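Histidine--tRNA ligase (Staphylococcus aureus, PDB 1QE0) joins L-histidine to tRNA(His) at the expense of ATP, working as a homodimeric class II aminoacyl-tRNA synthetase. Local coordinates at residues K173-A178 / D201-L206. Sequence-based numbering, arbitrary orientation.
Sequences KEYNEA and DPMRIL. Unlike the reference sequence in segment 201-206: Asp201 (reference Asn).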
loop_
_atom_site.group_PDB
_atom_site.type_symbol
_atom_site.label_atom_id
_atom_site.label_comp_id
_atom_site.label_asym_id
_atom_site.label_seq_id
_atom_site.Cartn_x
_atom_site.Cartn_y
_atom_site.Cartn_z
ATOM N N LYS A 173 -17.505 -23.475 26.648
ATOM C CA LYS A 173 -17.097 -24.421 27.673
ATOM C C LYS A 173 -18.175 -25.481 27.837
ATOM O O LYS A 173 -17.880 -26.669 27.783
ATOM C CB LYS A 173 -16.817 -23.693 28.983
ATOM C CG LYS A 173 -16.860 -24.556 30.248
ATOM C CD LYS A 173 -18.210 -24.393 30.976
ATOM C CE LYS A 173 -18.145 -24.893 32.412
ATOM N NZ LYS A 173 -17.689 -26.303 32.491
ATOM N N GLU A 174 -19.426 -25.052 27.991
ATOM C CA GLU A 174 -20.535 -25.988 28.140
ATOM C C GLU A 174 -20.858 -26.756 26.859
ATOM O O GLU A 174 -21.544 -27.766 26.922
ATOM C CB GLU A 174 -21.806 -25.301 28.672
ATOM C CG GLU A 174 -22.395 -24.237 27.746
ATOM C CD GLU A 174 -23.867 -23.916 28.028
ATOM O OE1 GLU A 174 -24.238 -22.712 28.036
ATOM O OE2 GLU A 174 -24.656 -24.874 28.205
ATOM N N TYR A 175 -20.452 -26.240 25.697
ATOM C CA TYR A 175 -20.698 -26.938 24.433
ATOM C C TYR A 175 -19.619 -27.963 24.222
ATOM O O TYR A 175 -19.827 -28.950 23.534
ATOM C CB TYR A 175 -20.688 -25.995 23.232
ATOM C CG TYR A 175 -20.445 -26.718 21.911
ATOM C CD1 TYR A 175 -19.202 -26.681 21.289
ATOM C CD2 TYR A 175 -21.453 -27.453 21.303
ATOM C CE1 TYR A 175 -18.972 -27.355 20.095
ATOM C CE2 TYR A 175 -21.235 -28.134 20.117
ATOM C CZ TYR A 175 -19.997 -28.083 19.512
ATOM O OH TYR A 175 -19.793 -28.761 18.326
ATOM N N ASN A 176 -18.429 -27.671 24.724
ATOM C CA ASN A 176 -17.320 -28.610 24.600
ATOM C C ASN A 176 -17.613 -29.858 25.426
ATOM O O ASN A 176 -17.399 -30.982 24.971
ATOM C CB ASN A 176 -16.007 -27.975 25.040
ATOM C CG ASN A 176 -15.340 -27.173 23.927
ATOM O OD1 ASN A 176 -15.489 -27.474 22.745
ATOM N ND2 ASN A 176 -14.558 -26.171 24.312
ATOM N N GLU A 177 -18.145 -29.660 26.627
ATOM C CA GLU A 177 -18.500 -30.773 27.505
ATOM C C GLU A 177 -19.499 -31.697 26.810
ATOM O O GLU A 177 -19.371 -32.911 26.879
ATOM C CB GLU A 177 -19.056 -30.257 28.831
ATOM C CG GLU A 177 -18.140 -29.205 29.433
ATOM C CD GLU A 177 -18.419 -28.884 30.880
ATOM O OE1 GLU A 177 -17.450 -28.948 31.675
ATOM O OE2 GLU A 177 -19.578 -28.540 31.215
ATOM N N ALA A 178 -20.454 -31.125 26.090
ATOM C CA ALA A 178 -21.437 -31.917 25.372
ATOM C C ALA A 178 -20.751 -32.805 24.315
ATOM O O ALA A 178 -21.119 -33.966 24.149
ATOM C CB ALA A 178 -22.461 -31.015 24.743
ATOM N N ASP A 201 -9.992 -29.776 23.168
ATOM C CA ASP A 201 -11.041 -29.046 22.465
ATOM C C ASP A 201 -11.694 -29.975 21.463
ATOM O O ASP A 201 -11.269 -30.074 20.326
ATOM C CB ASP A 201 -10.497 -27.783 21.779
ATOM C CG ASP A 201 -9.365 -28.080 20.817
ATOM O OD1 ASP A 201 -9.157 -27.282 19.864
ATOM O OD2 ASP A 201 -8.683 -29.113 21.007
ATOM N N PRO A 202 -12.769 -30.643 21.881
ATOM C CA PRO A 202 -13.546 -31.591 21.089
ATOM C C PRO A 202 -13.956 -31.052 19.725
ATOM O O PRO A 202 -14.002 -31.801 18.753
ATOM C CB PRO A 202 -14.767 -31.836 21.968
ATOM C CG PRO A 202 -14.274 -31.560 23.344
ATOM C CD PRO A 202 -13.449 -30.348 23.151
ATOM N N MET A 203 -14.234 -29.750 19.649
ATOM C CA MET A 203 -14.666 -29.113 18.400
ATOM C C MET A 203 -13.767 -29.402 17.231
ATOM O O MET A 203 -14.224 -29.443 16.105
ATOM C CB MET A 203 -14.784 -27.601 18.565
ATOM C CG MET A 203 -15.378 -26.907 17.357
ATOM S SD MET A 203 -15.970 -25.247 17.759
ATOM C CE MET A 203 -17.572 -25.318 17.028
ATOM N N ARG A 204 -12.481 -29.602 17.515
ATOM C CA ARG A 204 -11.484 -29.893 16.486
ATOM C C ARG A 204 -11.683 -31.301 15.979
ATOM O O ARG A 204 -11.140 -31.676 14.944
ATOM C CB ARG A 204 -10.067 -29.730 17.047
ATOM C CG ARG A 204 -9.246 -28.663 16.371
ATOM C CD ARG A 204 -9.144 -28.989 14.906
ATOM N NE ARG A 204 -8.427 -27.969 14.145
ATOM C CZ ARG A 204 -7.103 -27.851 14.110
ATOM N NH1 ARG A 204 -6.350 -28.693 14.819
ATOM N NH2 ARG A 204 -6.530 -26.960 13.297
ATOM N N ILE A 205 -12.432 -32.081 16.745
ATOM C CA ILE A 205 -12.721 -33.457 16.382
ATOM C C ILE A 205 -13.719 -33.508 15.240
ATOM O O ILE A 205 -13.649 -34.409 14.400
ATOM C CB ILE A 205 -13.270 -34.277 17.589
ATOM C CG1 ILE A 205 -12.167 -34.502 18.632
ATOM C CG2 ILE A 205 -13.845 -35.619 17.124
ATOM C CD1 ILE A 205 -12.545 -35.476 19.738
ATOM N N LEU A 206 -14.659 -32.564 15.228
ATOM C CA LEU A 206 -15.679 -32.500 14.172
ATOM C C LEU A 206 -15.098 -32.564 12.759
ATOM O O LEU A 206 -15.923 -32.780 11.846
ATOM C CB LEU A 206 -16.574 -31.269 14.335
ATOM C CG LEU A 206 -17.383 -31.330 15.636
ATOM C CD1 LEU A 206 -18.391 -30.206 15.689
ATOM C CD2 LEU A 206 -18.091 -32.662 15.741
#
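With CG anti to its backbone N (chi1 160°), Tyr175 carries its ring out from helix 169-183 to Met203 and Leu206, while Asn176, its CG anti to the carbonyl carbon, sets its OD1 against Pro202 CD. Met203 also has CG anti to N and then bends at chi3 (-131°), so that its methyl CE comes to 3.9 Å from Tyr175 CE1, the two side chains crossing at about a right angle. Leu206 meets the tyrosine tip to tip, its CD1 3.3 Å from Tyr175 OH. The OH, beside this apolar methyl, is satisfied by a hydrogen bond to Pro221 O; Ile223 touches both Tyr175 and Met203, and Phe226 packs edge-to-face with the tyrosine ring. At the next residue, Asn176 crosses Pro202 at about a right angle. Asn176 OD1 lies 3.5 Å from Pro202 CD. Pro202 CG comes to 3.6 Å from Asn176 O, so the proline ring rests against both the amide and the helix backbone. Pro202 also touches Leu179 and Val180 further along the helix. No hydrogen bond links the two segments; van der Waals contact holds them. A backbone hydrogen bond from Arg204 N to Asp201 O (3.1 Å) is among those that shape the 3-10 turn. Helix and loop, joined by these contacts, probably belong to the small, largely helical insertion that histidyl-tRNA synthetases carry between motifs 2 and 3 of the class II catalytic core.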